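Lyase/mutase (PDB 4LSB) adopts the TIM-barrel fold of the phosphoenolpyruvate phosphomutase family and holds a magnesium ion at the ends of its strands. Local coordinates at residues Asp39-Arg44 against Leu84-Gly88; Thr56-Tyr61 against Ala76-Ile81; Val92-Asn98 against Ala119-Glu125; Phe159-Cys165 against Ala190-Pro196. All blocks are in the same frame, centred on the assembly; numbering follows the deposited sequence.

How the contacts relate
All four contacts belong to one TIM barrel and come in order round it. Contacts 1 and 2 share helix 74-88, contact 2 being nested inside the loop that contact 1 closes; their centres lie about 11 Å apart. The chain then enters strand 92-95, where contact 3 begins; the centre of contact 3 lies about 10 Å from that of contact 2. Ser58 of contact 2 and Glu97 of contact 3 bind the same magnesium ion, so these two together build the metal site. Contact 4 follows in series, its centre about 9 Å from that of contact 3, and strands 121-125 and 160-164 are neighbours in the sheet. Contacts 1 and 4, about 23 Å apart between centres, lie on opposite sides of the chain's centre.

Contact 1: Asp39-Arg44 against Leu84-Gly88; sequences DAGTAR and LVAAG
Two helix segments, 40-44 and 84-88, cross at -43° with their axes 8.1 Å apart at closest, a tight approach made possible by alanine and glycine at the crossing. Asp39, extended, is the N-cap of the first helix: with chi1 p its OD1 accepts from Thr42 N (2.9 Å), and Thr42 OG1 donates to the same OD1 (2.7 Å). On the opposing side, Leu84 (chi1 m, chi2 p) brings CD1 to 3.7 Å from Asp39 C. Ala40 CB meets Ala87 CB at 3.6 Å. One turn on, Ala43 points into the interface, its CB 4.2 Å from Leu84 CG and 4.3 Å from Ala87 CB; its CA is 4.8 Å from that of Gly88. Arg44 lays its CG 3.4 Å from Ala87 O, while its guanidinium bonds to Asn287 and to Gly66 O of the second subunit. Helices 40-48 and 74-88 thus pack side by side on the outside of the barrel, with Leu84 also touching Pro37 and Thr56.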
loop_
_atom_site.group_PDB
_atom_site.type_symbol
_atom_site.label_atom_id
_atom_site.label_comp_id
_atom_site.label_asym_id
_atom_site.label_seq_id
_atom_site.Cartn_x
_atom_site.Cartn_y
_atom_site.Cartn_z
ATOM N N ASP B 39 3.006 0.169 -5.002
ATOM C CA ASP B 39 2.060 -0.858 -5.348
ATOM C C ASP B 39 1.314 -0.496 -6.641
ATOM O O ASP B 39 1.522 0.586 -7.232
ATOM C CB ASP B 39 1.130 -1.177 -4.150
ATOM C CG ASP B 39 0.236 -0.033 -3.741
ATOM O OD1 ASP B 39 0.090 0.962 -4.501
ATOM O OD2 ASP B 39 -0.280 -0.147 -2.581
ATOM N N ALA B 40 0.446 -1.379 -7.083
ATOM C CA ALA B 40 -0.259 -1.150 -8.346
ATOM C C ALA B 40 -1.148 0.085 -8.299
ATOM O O ALA B 40 -1.234 0.818 -9.300
ATOM C CB ALA B 40 -1.068 -2.383 -8.764
ATOM N N GLY B 41 -1.783 0.293 -7.142
ATOM C CA GLY B 41 -2.718 1.383 -6.909
ATOM C C GLY B 41 -2.066 2.736 -7.075
ATOM O O GLY B 41 -2.540 3.601 -7.805
ATOM N N THR B 42 -0.943 2.867 -6.414
ATOM C CA THR B 42 -0.211 4.100 -6.443
ATOM C C THR B 42 0.372 4.355 -7.816
ATOM O O THR B 42 0.418 5.484 -8.233
ATOM C CB THR B 42 0.844 4.173 -5.296
ATOM O OG1 THR B 42 1.671 2.999 -5.283
ATOM C CG2 THR B 42 0.180 4.337 -3.969
ATOM N N ALA B 43 0.792 3.314 -8.512
ATOM C CA ALA B 43 1.286 3.446 -9.837
ATOM C C ALA B 43 0.225 3.986 -10.752
ATOM O O ALA B 43 0.472 4.949 -11.484
ATOM C CB ALA B 43 1.838 2.150 -10.346
ATOM N N ARG B 44 -0.974 3.393 -10.697
ATOM C CA ARG B 44 -2.133 3.895 -11.412
ATOM C C ARG B 44 -2.439 5.375 -11.158
ATOM O O ARG B 44 -2.609 6.154 -12.144
ATOM C CB ARG B 44 -3.389 3.053 -11.109
ATOM C CG ARG B 44 -3.347 1.679 -11.750
ATOM C CD ARG B 44 -4.723 1.062 -11.890
ATOM N NE ARG B 44 -5.465 1.690 -12.983
ATOM C CZ ARG B 44 -6.735 1.436 -13.279
ATOM N NH1 ARG B 44 -7.407 0.504 -12.651
ATOM N NH2 ARG B 44 -7.302 2.074 -14.287
ATOM N N LEU B 84 4.415 -3.130 -11.399
ATOM C CA LEU B 84 4.264 -1.694 -11.594
ATOM C C LEU B 84 4.270 -1.260 -13.108
ATOM O O LEU B 84 3.658 -0.285 -13.482
ATOM C CB LEU B 84 5.250 -0.936 -10.729
ATOM C CG LEU B 84 4.738 -0.630 -9.289
ATOM C CD1 LEU B 84 4.166 -1.812 -8.522
ATOM C CD2 LEU B 84 5.858 0.051 -8.532
ATOM N N VAL B 85 4.994 -1.995 -13.937
ATOM C CA VAL B 85 4.967 -1.832 -15.381
ATOM C C VAL B 85 3.546 -2.071 -15.888
ATOM O O VAL B 85 3.028 -1.243 -16.637
ATOM C CB VAL B 85 5.935 -2.797 -16.072
ATOM C CG1 VAL B 85 5.700 -2.864 -17.577
ATOM C CG2 VAL B 85 7.376 -2.380 -15.772
ATOM N N ALA B 86 2.932 -3.179 -15.463
ATOM C CA ALA B 86 1.596 -3.529 -15.942
ATOM C C ALA B 86 0.581 -2.503 -15.480
ATOM O O ALA B 86 -0.303 -2.112 -16.237
ATOM C CB ALA B 86 1.182 -4.921 -15.475
ATOM N N ALA B 87 0.659 -2.145 -14.220
ATOM C CA ALA B 87 -0.345 -1.238 -13.624
ATOM C C ALA B 87 -0.271 0.217 -14.099
ATOM O O ALA B 87 -1.315 0.890 -14.346
ATOM C CB ALA B 87 -0.185 -1.254 -12.114
ATOM N N GLY B 88 0.963 0.728 -14.159
ATOM C CA GLY B 88 1.184 2.135 -14.495
ATOM C C GLY B 88 0.991 2.502 -15.959
ATOM O O GLY B 88 0.513 3.571 -16.239
#

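Contact 2: Thr56-Tyr61 against Ala76-Ile81; sequences TTSAGY and AMLDHI. With MG (magnesium ion), chain E.
The first segment leaves its strand in extended form at Thr56 and Thr57, then turns helical from Ser58; the second is helical throughout. Nearest CA pairs are Thr56 with Ile81 (7.1 Å) and Ser58 with Met77 (8.0 Å). Thr57 is the N-cap, its OG1 accepting from Gly60 N at 2.9 Å.

The aromatic pair dominates. Tyr61 and His80, both chi1 t, make a tilted edge-to-face contact: the tyrosine edge approaches the imidazole face, with centroids 4.4 Å apart, planes at 55° and Tyr61 CD1 3.3 Å from His80 ND1. Met77 (chi t, p, p) adds a Met-aromatic contact, SD lying 5.3 Å from the Tyr61 ring centroid. Looser packing surrounds this pair: Met77 CE reaches Ser58 CA at 4.0 Å, and Ile81 CG1 is 4.4 Å from Thr56 CG2.

Two waters bridge the segments. Water 1 joins Thr57 N (2.8 Å) to His80 NE2 (2.7 Å); water 2 joins Tyr61 OH (2.7 Å) to Ala76 O (2.6 Å).

Ser58, chi1 p, binds the magnesium ion through OG at 2.4 Å, beside waters 3, 4 and 5, and the same OG is hydrogen-bonded to Asp95; Glu97 is the ion's other protein ligand.

Helix 74-88 thus packs against the short helix 58-64, whose first residue is the metal-binding Ser58, while Thr56 and Ile81 also touch strand 92-95 at Val92 and Ala94.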
loop_
_atom_site.group_PDB
_atom_site.type_symbol
_atom_site.label_atom_id
_atom_site.label_comp_id
_atom_site.label_asym_id
_atom_site.label_seq_id
_atom_site.Cartn_x
_atom_site.Cartn_y
_atom_site.Cartn_z
ATOM N N THR B 56 10.656 2.640 -9.044
ATOM C CA THR B 56 10.355 1.795 -7.893
ATOM C C THR B 56 11.181 2.302 -6.725
ATOM O O THR B 56 12.097 3.146 -6.899
ATOM C CB THR B 56 10.620 0.324 -8.175
ATOM O OG1 THR B 56 11.988 0.131 -8.401
ATOM C CG2 THR B 56 9.828 -0.164 -9.387
ATOM N N THR B 57 10.782 1.909 -5.523
ATOM C CA THR B 57 11.435 2.327 -4.286
ATOM C C THR B 57 11.574 1.068 -3.438
ATOM O O THR B 57 10.598 0.494 -2.994
ATOM C CB THR B 57 10.641 3.424 -3.529
ATOM O OG1 THR B 57 11.094 3.535 -2.185
ATOM C CG2 THR B 57 9.140 3.166 -3.536
ATOM N N SER B 58 12.798 0.594 -3.312
ATOM C CA SER B 58 13.077 -0.541 -2.442
ATOM C C SER B 58 12.585 -0.245 -0.996
ATOM O O SER B 58 12.134 -1.147 -0.292
ATOM C CB SER B 58 14.600 -0.853 -2.450
ATOM O OG SER B 58 15.322 0.284 -1.942
ATOM N N ALA B 59 12.629 1.006 -0.563
ATOM C CA ALA B 59 12.171 1.374 0.774
ATOM C C ALA B 59 10.658 1.316 0.938
ATOM O O ALA B 59 10.160 0.770 1.945
ATOM C CB ALA B 59 12.612 2.772 1.134
ATOM N N GLY B 60 9.941 1.902 -0.032
ATOM C CA GLY B 60 8.462 1.886 -0.024
ATOM C C GLY B 60 7.926 0.480 -0.097
ATOM O O GLY B 60 6.974 0.080 0.617
ATOM N N TYR B 61 8.578 -0.321 -0.938
ATOM C CA TYR B 61 8.206 -1.702 -1.084
ATOM C C TYR B 61 8.361 -2.454 0.214
ATOM O O TYR B 61 7.463 -3.190 0.596
ATOM C CB TYR B 61 9.026 -2.390 -2.197
ATOM C CG TYR B 61 8.756 -3.886 -2.349
ATOM C CD1 TYR B 61 7.722 -4.336 -3.131
ATOM C CD2 TYR B 61 9.544 -4.836 -1.690
ATOM C CE1 TYR B 61 7.463 -5.691 -3.278
ATOM C CE2 TYR B 61 9.281 -6.198 -1.811
ATOM C CZ TYR B 61 8.242 -6.616 -2.620
ATOM O OH TYR B 61 7.979 -7.976 -2.780
ATOM N N ALA B 76 11.848 -11.079 -5.789
ATOM C CA ALA B 76 10.756 -10.297 -5.232
ATOM C C ALA B 76 10.702 -8.955 -5.974
ATOM O O ALA B 76 9.643 -8.527 -6.449
ATOM C CB ALA B 76 10.975 -10.078 -3.714
ATOM N N MET B 77 11.858 -8.343 -6.159
ATOM C CA MET B 77 11.920 -7.054 -6.897
ATOM C C MET B 77 11.518 -7.206 -8.371
ATOM O O MET B 77 10.814 -6.378 -8.936
ATOM C CB MET B 77 13.306 -6.411 -6.801
ATOM C CG MET B 77 13.309 -4.931 -7.129
ATOM S SD MET B 77 12.143 -3.982 -6.073
ATOM C CE MET B 77 12.970 -4.014 -4.488
ATOM N N LEU B 78 11.957 -8.283 -8.991
ATOM C CA LEU B 78 11.610 -8.503 -10.391
ATOM C C LEU B 78 10.100 -8.649 -10.575
ATOM O O LEU B 78 9.526 -8.113 -11.522
ATOM C CB LEU B 78 12.368 -9.702 -10.965
ATOM C CG LEU B 78 13.888 -9.521 -11.109
ATOM C CD1 LEU B 78 14.483 -10.857 -11.567
ATOM C CD2 LEU B 78 14.237 -8.452 -12.127
ATOM N N ASP B 79 9.449 -9.404 -9.686
ATOM C CA ASP B 79 8.006 -9.489 -9.690
ATOM C C ASP B 79 7.364 -8.102 -9.512
ATOM O O ASP B 79 6.379 -7.786 -10.202
ATOM C CB ASP B 79 7.485 -10.449 -8.595
ATOM C CG ASP B 79 7.756 -11.911 -8.918
ATOM O OD1 ASP B 79 7.882 -12.273 -10.104
ATOM O OD2 ASP B 79 7.842 -12.709 -7.962
ATOM N N HIS B 80 7.929 -7.322 -8.590
ATOM C CA HIS B 80 7.426 -5.975 -8.233
ATOM C C HIS B 80 7.555 -5.049 -9.448
ATOM O O HIS B 80 6.611 -4.343 -9.827
ATOM C CB HIS B 80 8.199 -5.452 -7.014
ATOM C CG HIS B 80 7.795 -4.075 -6.539
ATOM N ND1 HIS B 80 6.523 -3.765 -6.115
ATOM C CD2 HIS B 80 8.525 -2.943 -6.380
ATOM C CE1 HIS B 80 6.481 -2.499 -5.730
ATOM N NE2 HIS B 80 7.689 -1.985 -5.864
ATOM N N ILE B 81 8.699 -5.082 -10.095
ATOM C CA ILE B 81 8.872 -4.290 -11.314
ATOM C C ILE B 81 7.790 -4.635 -12.317
ATOM O O ILE B 81 7.126 -3.740 -12.867
ATOM C CB ILE B 81 10.227 -4.544 -11.957
ATOM C CG1 ILE B 81 11.330 -3.955 -11.102
ATOM C CG2 ILE B 81 10.244 -3.947 -13.349
ATOM C CD1 ILE B 81 12.703 -4.500 -11.491
HETATM MG MG MG E . 17.658 0.141 -1.355
HETATM O O HOH W 1 8.382 0.565 -5.626
HETATM O O HOH W 2 7.451 -8.960 -5.213
HETATM O O HOH W 3 19.797 0.102 -0.916
HETATM O O HOH W 4 18.246 1.430 -3.320
HETATM O O HOH W 5 17.238 1.893 -0.420
#

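Contact 3: Val92-Asn98 against Ala119-Glu125; sequences VSADLEN and AVGGSIE. With MG (magnesium ion), chain E.
Glu125, the residue most covered here, closes the metal-side end of a parallel strand pair. Glu125 N donates to Glu97 O (2.8 Å), and Glu125 OE1 and OE2 accept from water 4 (2.8 Å) and water 3 (2.7 Å), both ligands of the magnesium ion that Glu97 OE2 binds directly at 2.1 Å. Asp95 OD1 also takes water 4 (2.7 Å) and forms an Asx turn with Glu97 N (3.2 Å); its OD2 bonds to Ser58. At the other end Val92, chi1 t, accepts at O from Val120 N (3.1 Å). Strands 92-95 and 121-125, 20° apart, belong to a right-handed beta-alpha-beta unit of the TIM barrel, with helix 104-116 as crossover. Ser123, chi1 p, shares the barrel-interior face with Ser93 and Asp95; its N donates to Ala94 O (2.9 Å), its O accepts from Leu96 N (3.2 Å), and its OG meets water 6 at 2.6 Å. Between these, Ala94 N bonds to Gly121 O (2.8 Å), and Gly122 leaves room for Leu96 CD1, 4.3 Å from its CA.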
loop_
_atom_site.group_PDB
_atom_site.type_symbol
_atom_site.label_atom_id
_atom_site.label_comp_id
_atom_site.label_asym_id
_atom_site.label_seq_id
_atom_site.Cartn_x
_atom_site.Cartn_y
_atom_site.Cartn_z
ATOM N N VAL B 92 9.185 2.597 -16.532
ATOM C CA VAL B 92 9.587 2.321 -15.151
ATOM C C VAL B 92 11.100 2.189 -15.036
ATOM O O VAL B 92 11.725 1.367 -15.704
ATOM C CB VAL B 92 8.940 1.027 -14.613
ATOM C CG1 VAL B 92 9.489 0.669 -13.248
ATOM C CG2 VAL B 92 7.445 1.175 -14.545
ATOM N N SER B 93 11.684 3.017 -14.192
ATOM C CA SER B 93 13.058 2.895 -13.781
ATOM C C SER B 93 13.090 2.149 -12.486
ATOM O O SER B 93 12.491 2.576 -11.493
ATOM C CB SER B 93 13.699 4.264 -13.545
ATOM O OG SER B 93 15.111 4.103 -13.514
ATOM N N ALA B 94 13.840 1.060 -12.471
ATOM C CA ALA B 94 13.893 0.183 -11.330
ATOM C C ALA B 94 15.051 0.448 -10.413
ATOM O O ALA B 94 16.186 0.505 -10.820
ATOM C CB ALA B 94 13.991 -1.247 -11.830
ATOM N N ASP B 95 14.755 0.532 -9.139
ATOM C CA ASP B 95 15.759 0.547 -8.102
ATOM C C ASP B 95 16.265 -0.898 -7.960
ATOM O O ASP B 95 15.495 -1.757 -7.573
ATOM C CB ASP B 95 15.089 1.020 -6.838
ATOM C CG ASP B 95 15.993 1.034 -5.645
ATOM O OD1 ASP B 95 17.200 0.669 -5.737
ATOM O OD2 ASP B 95 15.451 1.491 -4.622
ATOM N N LEU B 96 17.532 -1.128 -8.323
ATOM C CA LEU B 96 18.136 -2.482 -8.357
ATOM C C LEU B 96 19.254 -2.573 -7.354
ATOM O O LEU B 96 20.213 -3.347 -7.516
ATOM C CB LEU B 96 18.660 -2.774 -9.743
ATOM C CG LEU B 96 17.578 -2.731 -10.779
ATOM C CD1 LEU B 96 18.194 -2.786 -12.166
ATOM C CD2 LEU B 96 16.539 -3.812 -10.517
ATOM N N GLU B 97 19.116 -1.766 -6.307
ATOM C CA GLU B 97 20.026 -1.791 -5.151
ATOM C C GLU B 97 21.469 -1.775 -5.677
ATOM O O GLU B 97 21.800 -0.993 -6.573
ATOM C CB GLU B 97 19.765 -3.067 -4.326
ATOM C CG GLU B 97 18.299 -3.331 -4.011
ATOM C CD GLU B 97 17.889 -2.702 -2.701
ATOM O OE1 GLU B 97 17.577 -3.451 -1.741
ATOM O OE2 GLU B 97 17.908 -1.469 -2.651
ATOM N N ASN B 98 22.312 -2.679 -5.166
ATOM C CA ASN B 98 23.708 -2.805 -5.641
ATOM C C ASN B 98 23.860 -3.863 -6.757
ATOM O O ASN B 98 24.971 -4.355 -7.008
ATOM C CB ASN B 98 24.603 -3.129 -4.440
ATOM C CG ASN B 98 24.401 -4.547 -3.942
ATOM O OD1 ASN B 98 23.280 -5.099 -4.009
ATOM N ND2 ASN B 98 25.472 -5.163 -3.477
ATOM N N ALA B 119 11.259 -3.159 -17.189
ATOM C CA ALA B 119 11.876 -1.870 -16.917
ATOM C C ALA B 119 12.636 -1.347 -18.145
ATOM O O ALA B 119 13.228 -2.101 -18.909
ATOM C CB ALA B 119 12.786 -1.959 -15.704
ATOM N N VAL B 120 12.630 -0.031 -18.297
ATOM C CA VAL B 120 13.411 0.591 -19.345
ATOM C C VAL B 120 14.564 1.389 -18.788
ATOM O O VAL B 120 15.288 2.072 -19.499
ATOM C CB VAL B 120 12.566 1.452 -20.252
ATOM C CG1 VAL B 120 11.640 0.610 -21.092
ATOM C CG2 VAL B 120 11.785 2.495 -19.464
ATOM N N GLY B 121 14.738 1.341 -17.490
ATOM C CA GLY B 121 15.890 1.911 -16.866
ATOM C C GLY B 121 16.056 1.322 -15.481
ATOM O O GLY B 121 15.173 0.632 -14.942
ATOM N N GLY B 122 17.176 1.603 -14.887
ATOM C CA GLY B 122 17.383 1.218 -13.471
ATOM C C GLY B 122 18.678 1.734 -12.893
ATOM O O GLY B 122 19.530 2.186 -13.638
ATOM N N SER B 123 18.803 1.629 -11.558
ATOM C CA SER B 123 19.928 2.118 -10.778
ATOM C C SER B 123 20.776 1.009 -10.162
ATOM O O SER B 123 20.247 0.045 -9.595
ATOM C CB SER B 123 19.462 3.030 -9.619
ATOM O OG SER B 123 18.591 2.404 -8.664
ATOM N N ILE B 124 22.077 1.197 -10.219
ATOM C CA ILE B 124 23.042 0.318 -9.556
ATOM C C ILE B 124 23.869 1.175 -8.638
ATOM O O ILE B 124 24.546 2.099 -9.079
ATOM C CB ILE B 124 23.963 -0.421 -10.549
ATOM C CG1 ILE B 124 23.164 -1.351 -11.460
ATOM C CG2 ILE B 124 24.996 -1.271 -9.825
ATOM C CD1 ILE B 124 22.424 -2.513 -10.778
ATOM N N GLU B 125 23.824 0.841 -7.358
ATOM C CA GLU B 125 24.557 1.610 -6.378
ATOM C C GLU B 125 25.851 0.963 -5.938
ATOM O O GLU B 125 26.053 -0.252 -6.122
ATOM C CB GLU B 125 23.674 1.924 -5.182
ATOM C CG GLU B 125 23.249 0.732 -4.378
ATOM C CD GLU B 125 21.981 0.971 -3.558
ATOM O OE1 GLU B 125 20.979 1.585 -4.017
ATOM O OE2 GLU B 125 21.985 0.468 -2.431
HETATM MG MG MG E . 17.658 0.141 -1.355
HETATM O O HOH W 4 18.246 1.430 -3.320
HETATM O O HOH W 6 20.292 1.339 -7.031
HETATM O O HOH W 3 19.797 0.102 -0.916
HETATM O O HOH W 5 17.238 1.893 -0.420
#

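Contact 4: Phe159-Cys165 against Ala190-Pro196; sequences FTLTARC and ADVLYAP
On the helix-facing side, Ala163 CB touches Ala190 CB at 3.6 Å and Leu193 CD1 at 4.0 Å, with Leu161 CD2 4.4 Å from the same Ala190 CB. The opposite face looks into the barrel: Thr160 CG2 meets Val192 CG2 at 3.5 Å, and Thr162 CG2 approaches the Tyr194 ring in its plane, 3.7 Å from Tyr194 CB.

Between the faces runs a parallel ladder, strands 160-164 and 192-194 at 25° with axes 4.7 Å apart, pairing Thr162 with Val192, Ala163 with Leu193 and Arg164 with Tyr194. Ala163 N bonds to Val192 O, Tyr194 N to Ala163 O and Cys165 N to Tyr194 O, each at 3.0 Å. At the start, Leu161 O accepts from both Asp191 N (2.8 Å) and Val192 N (3.0 Å).

Polar groups finish both ends. Asp191, chi1 m, offers OD2 to Leu161 N (2.8 Å) and forms a salt bridge with Arg153. Arg164 rests its CG 3.4 Å from Tyr194 CD2, the tyrosine OH lying over one guanidinium face, and pairs with Glu166. Water 7 links Cys165 O to Pro196 O, 2.7 Å from each.

The pair belongs to a beta-alpha-beta unit closed by helix 175-187; strand 121-125 flanks it beyond 160-164, strand 215-218 beyond 192-194, and helix 138-153 also covers the outer face.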
loop_
_atom_site.group_PDB
_atom_site.type_symbol
_atom_site.label_atom_id
_atom_site.label_comp_id
_atom_site.label_asym_id
_atom_site.label_seq_id
_atom_site.Cartn_x
_atom_site.Cartn_y
_atom_site.Cartn_z
ATOM N N PHE B 159 18.236 1.485 -22.794
ATOM C CA PHE B 159 18.014 1.273 -21.356
ATOM C C PHE B 159 18.757 2.382 -20.633
ATOM O O PHE B 159 19.959 2.598 -20.891
ATOM C CB PHE B 159 18.501 -0.103 -20.925
ATOM C CG PHE B 159 18.275 -0.419 -19.452
ATOM C CD1 PHE B 159 19.150 0.037 -18.478
ATOM C CD2 PHE B 159 17.204 -1.203 -19.067
ATOM C CE1 PHE B 159 18.938 -0.268 -17.162
ATOM C CE2 PHE B 159 16.984 -1.492 -17.757
ATOM C CZ PHE B 159 17.858 -1.020 -16.792
ATOM N N THR B 160 18.038 3.137 -19.812
ATOM C CA THR B 160 18.618 4.288 -19.125
ATOM C C THR B 160 19.170 3.863 -17.784
ATOM O O THR B 160 18.403 3.597 -16.840
ATOM C CB THR B 160 17.611 5.417 -18.922
ATOM O OG1 THR B 160 17.190 5.873 -20.201
ATOM C CG2 THR B 160 18.245 6.560 -18.139
ATOM N N LEU B 161 20.510 3.709 -17.749
ATOM C CA LEU B 161 21.232 3.284 -16.565
ATOM C C LEU B 161 21.601 4.451 -15.651
ATOM O O LEU B 161 22.313 5.357 -16.045
ATOM C CB LEU B 161 22.489 2.463 -16.858
ATOM C CG LEU B 161 23.259 1.996 -15.605
ATOM C CD1 LEU B 161 22.587 0.862 -14.862
ATOM C CD2 LEU B 161 24.686 1.564 -15.942
ATOM N N THR B 162 21.099 4.381 -14.420
ATOM C CA THR B 162 21.477 5.338 -13.376
ATOM C C THR B 162 22.556 4.691 -12.500
ATOM O O THR B 162 22.342 3.626 -11.936
ATOM C CB THR B 162 20.268 5.762 -12.531
ATOM O OG1 THR B 162 19.267 6.356 -13.343
ATOM C CG2 THR B 162 20.682 6.779 -11.482
ATOM N N ALA B 163 23.719 5.344 -12.392
ATOM C CA ALA B 163 24.765 4.910 -11.521
ATOM C C ALA B 163 24.689 5.754 -10.244
ATOM O O ALA B 163 24.636 6.996 -10.318
ATOM C CB ALA B 163 26.124 5.094 -12.193
ATOM N N ARG B 164 24.563 5.064 -9.113
ATOM C CA ARG B 164 24.494 5.686 -7.781
ATOM C C ARG B 164 25.800 5.613 -6.989
ATOM O O ARG B 164 26.477 4.574 -6.904
ATOM C CB ARG B 164 23.375 5.043 -6.953
ATOM C CG ARG B 164 21.987 5.588 -7.268
ATOM C CD ARG B 164 20.835 4.888 -6.574
ATOM N NE ARG B 164 20.950 4.951 -5.124
ATOM C CZ ARG B 164 19.960 4.717 -4.288
ATOM N NH1 ARG B 164 18.740 4.439 -4.713
ATOM N NH2 ARG B 164 20.192 4.772 -3.002
ATOM N N CYS B 165 26.141 6.732 -6.386
ATOM C CA CYS B 165 27.229 6.797 -5.408
ATOM C C CYS B 165 26.623 7.082 -4.034
ATOM O O CYS B 165 25.942 8.112 -3.822
ATOM C CB CYS B 165 28.275 7.837 -5.772
ATOM S SG CYS B 165 29.485 8.014 -4.440
ATOM N N ALA B 190 27.453 5.120 -17.908
ATOM C CA ALA B 190 26.179 5.414 -17.189
ATOM C C ALA B 190 25.420 6.590 -17.829
ATOM O O ALA B 190 26.010 7.569 -18.269
ATOM C CB ALA B 190 26.442 5.645 -15.710
ATOM N N ASP B 191 24.097 6.498 -17.916
ATOM C CA ASP B 191 23.330 7.544 -18.600
ATOM C C ASP B 191 22.903 8.650 -17.675
ATOM O O ASP B 191 22.737 9.784 -18.090
ATOM C CB ASP B 191 22.084 6.909 -19.203
ATOM C CG ASP B 191 22.428 5.789 -20.152
ATOM O OD1 ASP B 191 22.945 6.098 -21.246
ATOM O OD2 ASP B 191 22.195 4.610 -19.820
ATOM N N VAL B 192 22.704 8.314 -16.402
ATOM C CA VAL B 192 22.198 9.260 -15.411
ATOM C C VAL B 192 22.997 9.028 -14.160
ATOM O O VAL B 192 23.382 7.888 -13.879
ATOM C CB VAL B 192 20.709 9.060 -15.106
ATOM C CG1 VAL B 192 20.237 10.090 -14.083
ATOM C CG2 VAL B 192 19.876 9.115 -16.367
ATOM N N LEU B 193 23.377 10.104 -13.486
ATOM C CA LEU B 193 24.235 9.992 -12.304
ATOM C C LEU B 193 23.466 10.483 -11.062
ATOM O O LEU B 193 22.730 11.430 -11.114
ATOM C CB LEU B 193 25.535 10.808 -12.448
ATOM C CG LEU B 193 26.555 10.330 -13.479
ATOM C CD1 LEU B 193 26.933 8.861 -13.290
ATOM C CD2 LEU B 193 26.008 10.608 -14.869
ATOM N N TYR B 194 23.671 9.829 -9.934
ATOM C CA TYR B 194 22.838 10.118 -8.752
ATOM C C TYR B 194 23.638 9.872 -7.457
ATOM O O TYR B 194 24.119 8.761 -7.242
ATOM C CB TYR B 194 21.594 9.251 -8.822
ATOM C CG TYR B 194 20.599 9.162 -7.629
ATOM C CD1 TYR B 194 20.484 10.131 -6.642
ATOM C CD2 TYR B 194 19.711 8.105 -7.580
ATOM C CE1 TYR B 194 19.552 10.006 -5.613
ATOM C CE2 TYR B 194 18.797 7.977 -6.569
ATOM C CZ TYR B 194 18.725 8.935 -5.587
ATOM O OH TYR B 194 17.764 8.741 -4.612
ATOM N N ALA B 195 23.756 10.922 -6.630
ATOM C CA ALA B 195 24.359 10.815 -5.274
ATOM C C ALA B 195 23.333 11.142 -4.174
ATOM O O ALA B 195 23.165 12.289 -3.831
ATOM C CB ALA B 195 25.533 11.759 -5.169
ATOM N N PRO B 196 22.642 10.137 -3.636
ATOM C CA PRO B 196 21.629 10.450 -2.650
ATOM C C PRO B 196 22.268 11.011 -1.378
ATOM O O PRO B 196 23.387 10.635 -1.023
ATOM C CB PRO B 196 20.926 9.119 -2.415
ATOM C CG PRO B 196 21.877 8.090 -2.895
ATOM C CD PRO B 196 22.699 8.697 -3.934
HETATM O O HOH W 7 25.889 9.950 -1.851
#